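Local coordinates for 2-hydroxyisobutyryl-CoA synthetase (Aquincola tertiaricarbonis, PDB 6HDY), which is a synthetase of the ANL superfamily of AMP-binding enzymes, built from an AMP-binding domain and a smaller C-terminal domain, at residues 94-99 with 339-344; 276-281 with 325-330. All blocks are in the same frame, centred on the assembly; numbering follows the deposited sequence.

Contact 1: residues 94-99 with 339-344; sequences VVKKTD and RLLSGD. With 8LQ ([[(2~{R},3~{S},4~{R},5~{R})-5-(6-aminopurin-9-yl)-3,4-bis(oxidanyl)oxolan-2-yl]methoxy-oxidanyl-phosphoryl] (3~{S})-3-oxidanylbutanoate), chain C.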
ATOM      1  N   VAL A  94       5.468   6.253 -33.020  1.00 40.69           N
ATOM      2  CA  VAL A  94       4.925   6.244 -31.664  1.00 38.70           C
ATOM      3  C   VAL A  94       4.775   4.810 -31.139  1.00 43.21           C
ATOM      4  O   VAL A  94       4.493   3.881 -31.902  1.00 43.66           O
ATOM      5  CB  VAL A  94       3.596   7.030 -31.490  1.00 41.56           C
ATOM      6  CG1 VAL A  94       3.796   8.512 -31.725  1.00 41.09           C
ATOM      7  CG2 VAL A  94       2.473   6.467 -32.371  1.00 42.52           C
ATOM      8  N   VAL A  95       4.935   4.648 -29.834  1.00 39.54           N
ATOM      9  CA  VAL A  95       4.720   3.371 -29.163  1.00 39.08           C
ATOM     10  C   VAL A  95       3.261   3.368 -28.710  1.00 42.06           C
ATOM     11  O   VAL A  95       2.789   4.368 -28.190  1.00 40.09           O
ATOM     12  CB  VAL A  95       5.665   3.194 -27.954  1.00 40.72           C
ATOM     13  CG1 VAL A  95       5.330   1.905 -27.182  1.00 39.53           C
ATOM     14  CG2 VAL A  95       7.130   3.218 -28.398  1.00 41.62           C
ATOM     15  N   LYS A  96       2.558   2.265 -28.938  1.00 41.87           N
ATOM     16  CA  LYS A  96       1.183   2.054 -28.484  1.00 41.19           C
ATOM     17  C   LYS A  96       1.214   1.087 -27.280  1.00 42.86           C
ATOM     18  O   LYS A  96       2.133   0.273 -27.171  1.00 41.49           O
ATOM     19  CB  LYS A  96       0.326   1.470 -29.620  1.00 45.87           C
ATOM     20  CG  LYS A  96      -0.005   2.463 -30.734  1.00 62.88           C
ATOM     21  CD  LYS A  96      -0.668   1.766 -31.915  1.00 76.04           C
ATOM     22  CE  LYS A  96      -1.172   2.724 -32.971  1.00 94.02           C
ATOM     23  NZ  LYS A  96      -1.672   2.006 -34.179  1.00107.57           N
ATOM     24  N   LYS A  97       0.212   1.169 -26.386  1.00 41.15           N
ATOM     25  CA  LYS A  97       0.094   0.260 -25.231  1.00 40.75           C
ATOM     26  C   LYS A  97      -0.039  -1.217 -25.704  1.00 46.01           C
ATOM     27  O   LYS A  97       0.525  -2.120 -25.081  1.00 45.83           O
ATOM     28  CB  LYS A  97      -1.074   0.673 -24.330  1.00 42.95           C
ATOM     29  CG  LYS A  97      -0.648   1.510 -23.120  1.00 54.08           C
ATOM     30  CD  LYS A  97      -1.060   2.968 -23.235  1.00 56.91           C
ATOM     31  CE  LYS A  97      -2.444   3.233 -22.713  1.00 52.24           C
ATOM     32  NZ  LYS A  97      -3.179   4.180 -23.599  1.00 59.76           N
ATOM     33  N   THR A  98      -0.692  -1.437 -26.861  1.00 43.84           N
ATOM     34  CA  THR A  98      -0.817  -2.759 -27.478  1.00 46.11           C
ATOM     35  C   THR A  98       0.577  -3.313 -27.870  1.00 49.92           C
ATOM     36  O   THR A  98       0.769  -4.532 -27.814  1.00 51.53           O
ATOM     37  CB  THR A  98      -1.750  -2.719 -28.705  1.00 61.40           C
ATOM     38  OG1 THR A  98      -1.170  -1.887 -29.707  1.00 67.20           O
ATOM     39  CG2 THR A  98      -3.147  -2.212 -28.374  1.00 61.07           C
ATOM     40  N   ASP A  99       1.549  -2.416 -28.241  1.00 42.74           N
ATOM     41  CA  ASP A  99       2.911  -2.832 -28.608  1.00 42.83           C
ATOM     42  C   ASP A  99       3.663  -3.344 -27.389  1.00 44.72           C
ATOM     43  O   ASP A  99       4.389  -4.315 -27.490  1.00 45.68           O
ATOM     44  CB  ASP A  99       3.693  -1.684 -29.295  1.00 44.20           C
ATOM     45  CG  ASP A  99       3.054  -1.149 -30.570  1.00 50.69           C
ATOM     46  OD1 ASP A  99       2.453  -1.957 -31.319  1.00 53.93           O
ATOM     47  OD2 ASP A  99       3.196   0.059 -30.841  1.00 51.01           O
ATOM     48  N   ARG A 339       8.343   8.176 -27.160  1.00 35.62           N
ATOM     49  CA  ARG A 339       7.192   8.586 -27.948  1.00 35.43           C
ATOM     50  C   ARG A 339       6.015   7.645 -27.715  1.00 38.68           C
ATOM     51  O   ARG A 339       5.443   7.106 -28.654  1.00 39.83           O
ATOM     52  CB  ARG A 339       7.552   8.801 -29.446  1.00 38.96           C
ATOM     53  CG  ARG A 339       8.155  10.166 -29.639  1.00 53.80           C
ATOM     54  CD  ARG A 339       8.586  10.528 -31.042  1.00 63.70           C
ATOM     55  NE  ARG A 339       7.577  10.304 -32.075  1.00 67.10           N
ATOM     56  CZ  ARG A 339       6.634  11.169 -32.433  1.00 67.37           C
ATOM     57  NH1 ARG A 339       6.500  12.324 -31.790  1.00 47.97           N
ATOM     58  NH2 ARG A 339       5.802  10.877 -33.420  1.00 49.87           N
ATOM     59  N   LEU A 340       5.644   7.453 -26.443  1.00 35.08           N
ATOM     60  CA  LEU A 340       4.453   6.658 -26.124  1.00 35.15           C
ATOM     61  C   LEU A 340       3.203   7.515 -26.342  1.00 37.19           C
ATOM     62  O   LEU A 340       3.105   8.640 -25.832  1.00 33.69           O
ATOM     63  CB  LEU A 340       4.471   6.068 -24.694  1.00 33.66           C
ATOM     64  CG  LEU A 340       3.197   5.346 -24.162  1.00 35.90           C
ATOM     65  CD1 LEU A 340       2.957   4.012 -24.884  1.00 35.93           C
ATOM     66  CD2 LEU A 340       3.280   5.120 -22.647  1.00 30.01           C
ATOM     67  N   LEU A 341       2.274   6.968 -27.138  1.00 35.62           N
ATOM     68  CA  LEU A 341       0.988   7.562 -27.462  1.00 35.31           C
ATOM     69  C   LEU A 341       0.059   7.396 -26.234  1.00 37.56           C
ATOM     70  O   LEU A 341      -0.154   6.278 -25.779  1.00 37.37           O
ATOM     71  CB  LEU A 341       0.411   6.874 -28.720  1.00 36.97           C
ATOM     72  CG  LEU A 341      -1.026   7.241 -29.145  1.00 42.13           C
ATOM     73  CD1 LEU A 341      -1.153   8.726 -29.462  1.00 42.04           C
ATOM     74  CD2 LEU A 341      -1.452   6.425 -30.355  1.00 45.29           C
ATOM     75  N   SER A 342      -0.434   8.509 -25.668  1.00 34.31           N
ATOM     76  CA  SER A 342      -1.298   8.455 -24.485  1.00 32.30           C
ATOM     77  C   SER A 342      -2.702   8.026 -24.826  1.00 36.29           C
ATOM     78  O   SER A 342      -3.320   7.291 -24.058  1.00 36.12           O
ATOM     79  CB  SER A 342      -1.333   9.798 -23.767  1.00 32.02           C
ATOM     80  OG  SER A 342      -2.052  10.751 -24.534  1.00 34.64           O
ATOM     81  N   GLY A 343      -3.184   8.488 -25.975  1.00 34.67           N
ATOM     82  CA  GLY A 343      -4.544   8.265 -26.443  1.00 36.47           C
ATOM     83  C   GLY A 343      -5.504   9.235 -25.777  1.00 42.36           C
ATOM     84  O   GLY A 343      -6.719   9.040 -25.828  1.00 43.87           O
ATOM     85  N   ASP A 344      -4.957  10.293 -25.137  1.00 37.43           N
ATOM     86  CA  ASP A 344      -5.715  11.303 -24.410  1.00 35.28           C
ATOM     87  C   ASP A 344      -5.903  12.537 -25.254  1.00 41.61           C
ATOM     88  O   ASP A 344      -5.256  12.667 -26.289  1.00 41.95           O
ATOM     89  CB  ASP A 344      -5.015  11.645 -23.087  1.00 33.65           C
ATOM     90  CG  ASP A 344      -4.960  10.480 -22.131  1.00 34.05           C
ATOM     91  OD1 ASP A 344      -5.997   9.820 -21.945  1.00 35.31           O
ATOM     92  OD2 ASP A 344      -3.884  10.233 -21.560  1.00 32.49           O
TER
HETATM   93  N9  8LQ C 502      -5.325  10.523 -16.287  1.00 38.02           N
HETATM   94  C8  8LQ C 502      -4.332  10.407 -15.390  1.00 39.25           C
HETATM   95  N7  8LQ C 502      -4.130  11.592 -14.824  1.00 39.26           N
HETATM   96  C5  8LQ C 502      -4.984  12.463 -15.385  1.00 39.51           C
HETATM   97  C6  8LQ C 502      -5.257  13.769 -15.166  1.00 36.41           C
HETATM   98  N6  8LQ C 502      -4.536  14.419 -14.266  1.00 30.16           N
HETATM   99  N1  8LQ C 502      -6.206  14.423 -15.862  1.00 38.77           N
HETATM  100  C2  8LQ C 502      -6.975  13.750 -16.815  1.00 35.87           C
HETATM  101  N3  8LQ C 502      -6.729  12.393 -16.972  1.00 36.00           N
HETATM  102  C4  8LQ C 502      -5.729  11.791 -16.287  1.00 38.60           C
HETATM  103  CAA 8LQ C 502      -0.173   6.809 -12.216  0.50 17.86           C
HETATM  104  CAZ 8LQ C 502      -0.908   8.169 -12.348  0.50 21.54           C
HETATM  105  OAE 8LQ C 502      -1.926   8.262 -11.356  0.50 17.92           O
HETATM  106  CAL 8LQ C 502      -1.557   8.357 -13.734  0.50 28.86           C
HETATM  107  CAS 8LQ C 502      -2.507   7.195 -14.052  0.50 38.33           C
HETATM  108  OAC 8LQ C 502      -3.627   7.162 -13.551  0.50 40.65           O
HETATM  109  OAQ 8LQ C 502      -1.973   6.197 -14.846  1.00 43.29           O
HETATM  110  PBC 8LQ C 502      -2.864   5.058 -15.531  1.00 41.42           P
HETATM  111  OAH 8LQ C 502      -3.465   4.235 -14.313  1.00 41.96           O
HETATM  112  OAD 8LQ C 502      -2.111   4.214 -16.475  1.00 50.88           O
HETATM  113  O5' 8LQ C 502      -3.990   5.855 -16.300  1.00 37.90           O
HETATM  114  C5' 8LQ C 502      -3.553   6.864 -17.208  1.00 34.53           C
HETATM  115  C4' 8LQ C 502      -4.751   7.543 -17.822  1.00 32.16           C
HETATM  116  O4' 8LQ C 502      -5.555   8.142 -16.770  1.00 31.98           O
HETATM  117  C3' 8LQ C 502      -4.249   8.667 -18.624  1.00 32.79           C
HETATM  118  O3' 8LQ C 502      -3.896   8.214 -19.962  1.00 32.30           O
HETATM  119  C2' 8LQ C 502      -5.466   9.594 -18.616  1.00 34.30           C
HETATM  120  O2' 8LQ C 502      -6.536   9.095 -19.514  1.00 35.31           O
HETATM  121  C1' 8LQ C 502      -5.914   9.470 -17.178  1.00 31.59           C
HETATM  122  O   HOH W   1      -1.296   3.796 -26.899  1.00 53.56           O

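Contact 2: residues 276-281 with 325-330; sequences GSMAEM and PVYTHL. With 8LQ ([[(2~{R},3~{S},4~{R},5~{R})-5-(6-aminopurin-9-yl)-3,4-bis(oxidanyl)oxolan-2-yl]methoxy-oxidanyl-phosphoryl] (3~{S})-3-oxidanylbutanoate), chain C; 3HL ((3S)-3-hydroxybutanoic acid), chain B.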
ATOM      1  N   GLY A 276      -0.268  14.376 -13.401  1.00 27.28           N
ATOM      2  CA  GLY A 276      -0.436  13.032 -13.906  1.00 26.86           C
ATOM      3  C   GLY A 276      -0.565  12.835 -15.391  1.00 31.93           C
ATOM      4  O   GLY A 276      -1.482  13.356 -16.019  1.00 30.93           O
ATOM      5  N   SER A 277       0.344  12.023 -15.938  1.00 30.21           N
ATOM      6  CA  SER A 277       0.337  11.582 -17.332  1.00 29.18           C
ATOM      7  C   SER A 277      -0.170  10.139 -17.313  1.00 32.46           C
ATOM      8  O   SER A 277      -1.380   9.920 -17.260  1.00 32.26           O
ATOM      9  CB  SER A 277       1.732  11.692 -17.954  1.00 29.98           C
ATOM     10  OG  SER A 277       2.726  11.058 -17.164  1.00 32.57           O
ATOM     11  N   MET A 278       0.757   9.163 -17.281  1.00 29.15           N
ATOM     12  CA  MET A 278       0.499   7.724 -17.309  1.00 27.12           C
ATOM     13  C   MET A 278       1.438   7.011 -16.377  1.00 30.07           C
ATOM     14  O   MET A 278       2.491   7.536 -16.054  1.00 29.67           O
ATOM     15  CB  MET A 278       0.707   7.181 -18.728  1.00 29.79           C
ATOM     16  CG  MET A 278      -0.006   7.994 -19.812  1.00 32.89           C
ATOM     17  SD  MET A 278       0.346   7.346 -21.443  1.00 38.57           S
ATOM     18  CE  MET A 278       1.415   8.267 -21.871  1.00 35.32           C
ATOM     19  N   ALA A 279       1.066   5.793 -15.965  1.00 27.12           N
ATOM     20  CA  ALA A 279       1.846   4.909 -15.109  1.00 26.52           C
ATOM     21  C   ALA A 279       3.111   4.467 -15.828  1.00 28.22           C
ATOM     22  O   ALA A 279       4.169   4.347 -15.194  1.00 27.86           O
ATOM     23  CB  ALA A 279       0.997   3.692 -14.724  1.00 27.66           C
ATOM     24  N   GLU A 280       3.011   4.232 -17.155  1.00 24.61           N
ATOM     25  CA  GLU A 280       4.151   3.831 -18.012  1.00 26.25           C
ATOM     26  C   GLU A 280       5.146   4.989 -18.024  1.00 28.55           C
ATOM     27  O   GLU A 280       6.332   4.775 -18.216  1.00 28.67           O
ATOM     28  CB  GLU A 280       3.705   3.587 -19.471  1.00 28.61           C
ATOM     29  CG  GLU A 280       2.850   2.360 -19.732  1.00 34.35           C
ATOM     30  CD  GLU A 280       1.377   2.471 -19.362  1.00 43.36           C
ATOM     31  OE1 GLU A 280       0.941   3.543 -18.885  1.00 33.77           O
ATOM     32  OE2 GLU A 280       0.660   1.461 -19.526  1.00 47.46           O
ATOM     33  N   MET A 281       4.645   6.209 -17.801  1.00 24.83           N
ATOM     34  CA  MET A 281       5.422   7.449 -17.803  1.00 24.75           C
ATOM     35  C   MET A 281       5.871   7.940 -16.424  1.00 29.70           C
ATOM     36  O   MET A 281       6.177   9.129 -16.306  1.00 29.49           O
ATOM     37  CB  MET A 281       4.657   8.563 -18.551  1.00 26.40           C
ATOM     38  CG  MET A 281       4.449   8.250 -19.992  1.00 29.79           C
ATOM     39  SD  MET A 281       6.018   7.795 -20.752  1.00 37.08           S
ATOM     40  CE  MET A 281       5.516   7.559 -22.196  1.00 35.96           C
ATOM     41  N   PRO A 325      -1.390  13.897 -26.180  1.00 35.60           N
ATOM     42  CA  PRO A 325      -0.039  13.845 -25.585  1.00 34.89           C
ATOM     43  C   PRO A 325       0.741  12.573 -25.964  1.00 39.14           C
ATOM     44  O   PRO A 325       0.234  11.442 -25.892  1.00 39.23           O
ATOM     45  CB  PRO A 325      -0.314  13.912 -24.079  1.00 35.10           C
ATOM     46  CG  PRO A 325      -1.730  14.466 -23.953  1.00 39.17           C
ATOM     47  CD  PRO A 325      -2.435  13.879 -25.135  1.00 36.15           C
ATOM     48  N   VAL A 326       1.973  12.783 -26.429  1.00 35.27           N
ATOM     49  CA  VAL A 326       2.951  11.759 -26.811  1.00 33.65           C
ATOM     50  C   VAL A 326       4.134  12.070 -25.896  1.00 37.65           C
ATOM     51  O   VAL A 326       4.545  13.235 -25.813  1.00 36.06           O
ATOM     52  CB  VAL A 326       3.302  11.781 -28.333  1.00 37.31           C
ATOM     53  CG1 VAL A 326       4.551  10.943 -28.653  1.00 36.51           C
ATOM     54  CG2 VAL A 326       2.114  11.326 -29.182  1.00 37.17           C
ATOM     55  N   TYR A 327       4.624  11.045 -25.144  1.00 33.15           N
ATOM     56  CA  TYR A 327       5.649  11.261 -24.127  1.00 31.05           C
ATOM     57  C   TYR A 327       6.928  10.484 -24.316  1.00 34.50           C
ATOM     58  O   TYR A 327       6.898   9.338 -24.760  1.00 33.97           O
ATOM     59  CB  TYR A 327       5.101  10.924 -22.733  1.00 30.32           C
ATOM     60  CG  TYR A 327       3.819  11.603 -22.310  1.00 32.99           C
ATOM     61  CD1 TYR A 327       3.826  12.909 -21.816  1.00 35.47           C
ATOM     62  CD2 TYR A 327       2.613  10.906 -22.288  1.00 32.35           C
ATOM     63  CE1 TYR A 327       2.660  13.507 -21.329  1.00 33.46           C
ATOM     64  CE2 TYR A 327       1.446  11.486 -21.785  1.00 31.71           C
ATOM     65  CZ  TYR A 327       1.475  12.790 -21.314  1.00 36.65           C
ATOM     66  OH  TYR A 327       0.324  13.378 -20.846  1.00 32.98           O
ATOM     67  N   THR A 328       8.057  11.097 -23.891  1.00 32.48           N
ATOM     68  CA  THR A 328       9.386  10.489 -23.916  1.00 32.86           C
ATOM     69  C   THR A 328      10.133  10.752 -22.605  1.00 35.15           C
ATOM     70  O   THR A 328      10.274  11.908 -22.198  1.00 33.63           O
ATOM     71  CB  THR A 328      10.205  10.924 -25.157  1.00 38.03           C
ATOM     72  OG1 THR A 328       9.490  10.595 -26.356  1.00 36.46           O
ATOM     73  CG2 THR A 328      11.594  10.283 -25.190  1.00 32.80           C
ATOM     74  N   HIS A 329      10.625   9.664 -21.966  1.00 30.75           N
ATOM     75  CA  HIS A 329      11.472   9.702 -20.773  1.00 30.51           C
ATOM     76  C   HIS A 329      12.832  10.291 -21.105  1.00 34.92           C
ATOM     77  O   HIS A 329      13.491   9.836 -22.054  1.00 33.85           O
ATOM     78  CB  HIS A 329      11.715   8.271 -20.189  1.00 30.33           C
ATOM     79  CG  HIS A 329      10.562   7.734 -19.393  1.00 30.91           C
ATOM     80  ND1 HIS A 329       9.937   6.544 -19.733  1.00 31.79           N
ATOM     81  CD2 HIS A 329       9.981   8.229 -18.276  1.00 29.85           C
ATOM     82  CE1 HIS A 329       8.991   6.365 -18.826  1.00 29.40           C
ATOM     83  NE2 HIS A 329       8.973   7.360 -17.936  1.00 28.68           N
ATOM     84  N   LEU A 330      13.296  11.253 -20.287  1.00 33.54           N
ATOM     85  CA  LEU A 330      14.663  11.783 -20.486  1.00 35.45           C
ATOM     86  C   LEU A 330      15.643  11.318 -19.378  1.00 40.41           C
ATOM     87  O   LEU A 330      16.853  11.506 -19.500  1.00 44.47           O
ATOM     88  CB  LEU A 330      14.650  13.326 -20.594  1.00 35.63           C
ATOM     89  CG  LEU A 330      13.759  13.955 -21.668  1.00 38.09           C
ATOM     90  CD1 LEU A 330      13.864  15.453 -21.627  1.00 39.29           C
ATOM     91  CD2 LEU A 330      14.114  13.441 -23.044  1.00 37.05           C
TER
HETATM   92  N9  8LQ C 502      -5.325  10.523 -16.287  1.00 38.02           N
HETATM   93  C8  8LQ C 502      -4.332  10.407 -15.390  1.00 39.25           C
HETATM   94  N7  8LQ C 502      -4.130  11.592 -14.824  1.00 39.26           N
HETATM   95  C5  8LQ C 502      -4.984  12.463 -15.385  1.00 39.51           C
HETATM   96  C6  8LQ C 502      -5.257  13.769 -15.166  1.00 36.41           C
HETATM   97  N6  8LQ C 502      -4.536  14.419 -14.266  1.00 30.16           N
HETATM   98  N1  8LQ C 502      -6.206  14.423 -15.862  1.00 38.77           N
HETATM   99  C2  8LQ C 502      -6.975  13.750 -16.815  1.00 35.87           C
HETATM  100  N3  8LQ C 502      -6.729  12.393 -16.972  1.00 36.00           N
HETATM  101  C4  8LQ C 502      -5.729  11.791 -16.287  1.00 38.60           C
HETATM  102  CAA 8LQ C 502      -0.173   6.809 -12.216  0.50 17.86           C
HETATM  103  CAZ 8LQ C 502      -0.908   8.169 -12.348  0.50 21.54           C
HETATM  104  OAE 8LQ C 502      -1.926   8.262 -11.356  0.50 17.92           O
HETATM  105  CAL 8LQ C 502      -1.557   8.357 -13.734  0.50 28.86           C
HETATM  106  CAS 8LQ C 502      -2.507   7.195 -14.052  0.50 38.33           C
HETATM  107  OAC 8LQ C 502      -3.627   7.162 -13.551  0.50 40.65           O
HETATM  108  OAQ 8LQ C 502      -1.973   6.197 -14.846  1.00 43.29           O
HETATM  109  PBC 8LQ C 502      -2.864   5.058 -15.531  1.00 41.42           P
HETATM  110  OAH 8LQ C 502      -3.465   4.235 -14.313  1.00 41.96           O
HETATM  111  OAD 8LQ C 502      -2.111   4.214 -16.475  1.00 50.88           O
HETATM  112  O5' 8LQ C 502      -3.990   5.855 -16.300  1.00 37.90           O
HETATM  113  C5' 8LQ C 502      -3.553   6.864 -17.208  1.00 34.53           C
HETATM  114  C4' 8LQ C 502      -4.751   7.543 -17.822  1.00 32.16           C
HETATM  115  O4' 8LQ C 502      -5.555   8.142 -16.770  1.00 31.98           O
HETATM  116  C3' 8LQ C 502      -4.249   8.667 -18.624  1.00 32.79           C
HETATM  117  O3' 8LQ C 502      -3.896   8.214 -19.962  1.00 32.30           O
HETATM  118  C2' 8LQ C 502      -5.466   9.594 -18.616  1.00 34.30           C
HETATM  119  O2' 8LQ C 502      -6.536   9.095 -19.514  1.00 35.31           O
HETATM  120  C1' 8LQ C 502      -5.914   9.470 -17.178  1.00 31.59           C
HETATM  121  CA  3HL B 501      -1.857   7.491 -13.395  0.50 32.78           C
HETATM  122  CB  3HL B 501      -0.640   6.555 -13.214  0.50 30.99           C
HETATM  123  OG1 3HL B 501       0.543   7.237 -12.811  0.50 33.96           O
HETATM  124  CG2 3HL B 501      -0.899   5.501 -12.180  0.50 26.64           C
HETATM  125  C   3HL B 501      -1.445   8.898 -13.036  0.50 31.86           C
HETATM  126  OA  3HL B 501      -1.157   9.155 -11.876  0.50 33.11           O
HETATM  127  OB  3HL B 501      -1.238   9.732 -14.087  0.50 31.99           O

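Contact 1: residues 94-99 with 339-344
With Val-94 CG1 anti to its carbonyl carbon (chi1 -65°), this methyl lies over one face of the Arg-339 guanidinium, 3.5 Å from Arg-339 NH2; Leu-340 CG is anti to the backbone N, and chi2 turns CD1 toward Val-95 O. The motif is a single parallel beta bridge, centred on Val-95 and Leu-340, between the chain leading into helix 97-106 and strand 340-347. Two bonds define it: Val-95 N donates to Arg-339 O at 2.8 Å (163°), and Leu-341 N donates to Val-95 O at 2.9 Å, almost straight (176°). On its other side the strand carries a G1 beta bulge, where Arg-339 and Leu-340 both face Tyr-327. The guanidinium beneath Val-94 is gripped by Glu-307 through a salt bridge and by the carbonyls of Val-92 and Met-314. Further along, Lys-97, bent along its side chain, brings NZ to 3.1 Å from Ser-342 O, a weak hydrogen bond. A water spans Lys-97 N and Leu-341 O. Ser-342 OG, also bonded to Pro-325 O, accepts from Asp-344 N in an ST turn. Nearby the Asp-344 carboxylate takes both ribose hydroxyls of 8LQ, O2' donating to OD1 and O3' to OD2, each at 2.6 Å.

Contact 2: residues 276-281 with 325-330
The ligand-pocket loop that follows strand 271-274, consistent with the A5 core motif of adenylate-forming enzymes, rests here on strand 322-329 through Ser-277, Met-278 and Met-281 against Tyr-327 and His-329. Ser-277 CB lies over one face of the Tyr-327 ring in a CH-pi contact, 4.0 Å from the centroid and 29° off the normal, its nearest ring atom being CZ at 3.5 Å. Met-278 SD makes an oblique Met-aromatic contact, 5.4 Å from the Tyr-327 ring centroid; the modelled place of its methyl is doubtful. Met-281 CG, anti to the carbonyl carbon, starts a chain that bends at chi2 (-51°), which places SD; the extended chi3 then sets CE 3.4 Å from Tyr-327 CB, the two side chains crossing obliquely. Met-281 SD also sits over one face of the His-329 imidazole, 4.2 Å from its centroid. Glu-280 O meets the same ring in plane at its edge, 3.2 Å from His-329 CE1. His-329 ND1 accepts from Met-337 N and NE2 bonds to Ser-282 O, which fixes the ring's rotation and is consistent with a proton on NE2. The loop's other side lines a place modelled with 8LQ and 3HL as overlapping alternatives, Ala-279 N lying near either. With no hydrogen bond between the segments, their fit rests on side-chain shape, while Asn-286 holds Ser-277 OG from outside.

Overall arrangement
From the N terminus, the chain first passes 94-99, at the start of helix 97-106, and meets it again at 339-344, so contact 1 closes a long loop. Within that span the five-stranded parallel sheet is built, ending in strand 271-274; the loop after it, 276-281, then meets 325-330 in the shorter closure of contact 2. The two closures are therefore nested, not crossed. Strands 322-329 and 340-347 are consecutive and adjacent in the antiparallel sheet, and the contact centres lie about 9 Å apart. Ser-342 OG with Pro-325 O, 2.7 Å, and Arg-339 N with Thr-328 OG1, 2.8 Å, join them directly, and both contacts reach 8LQ.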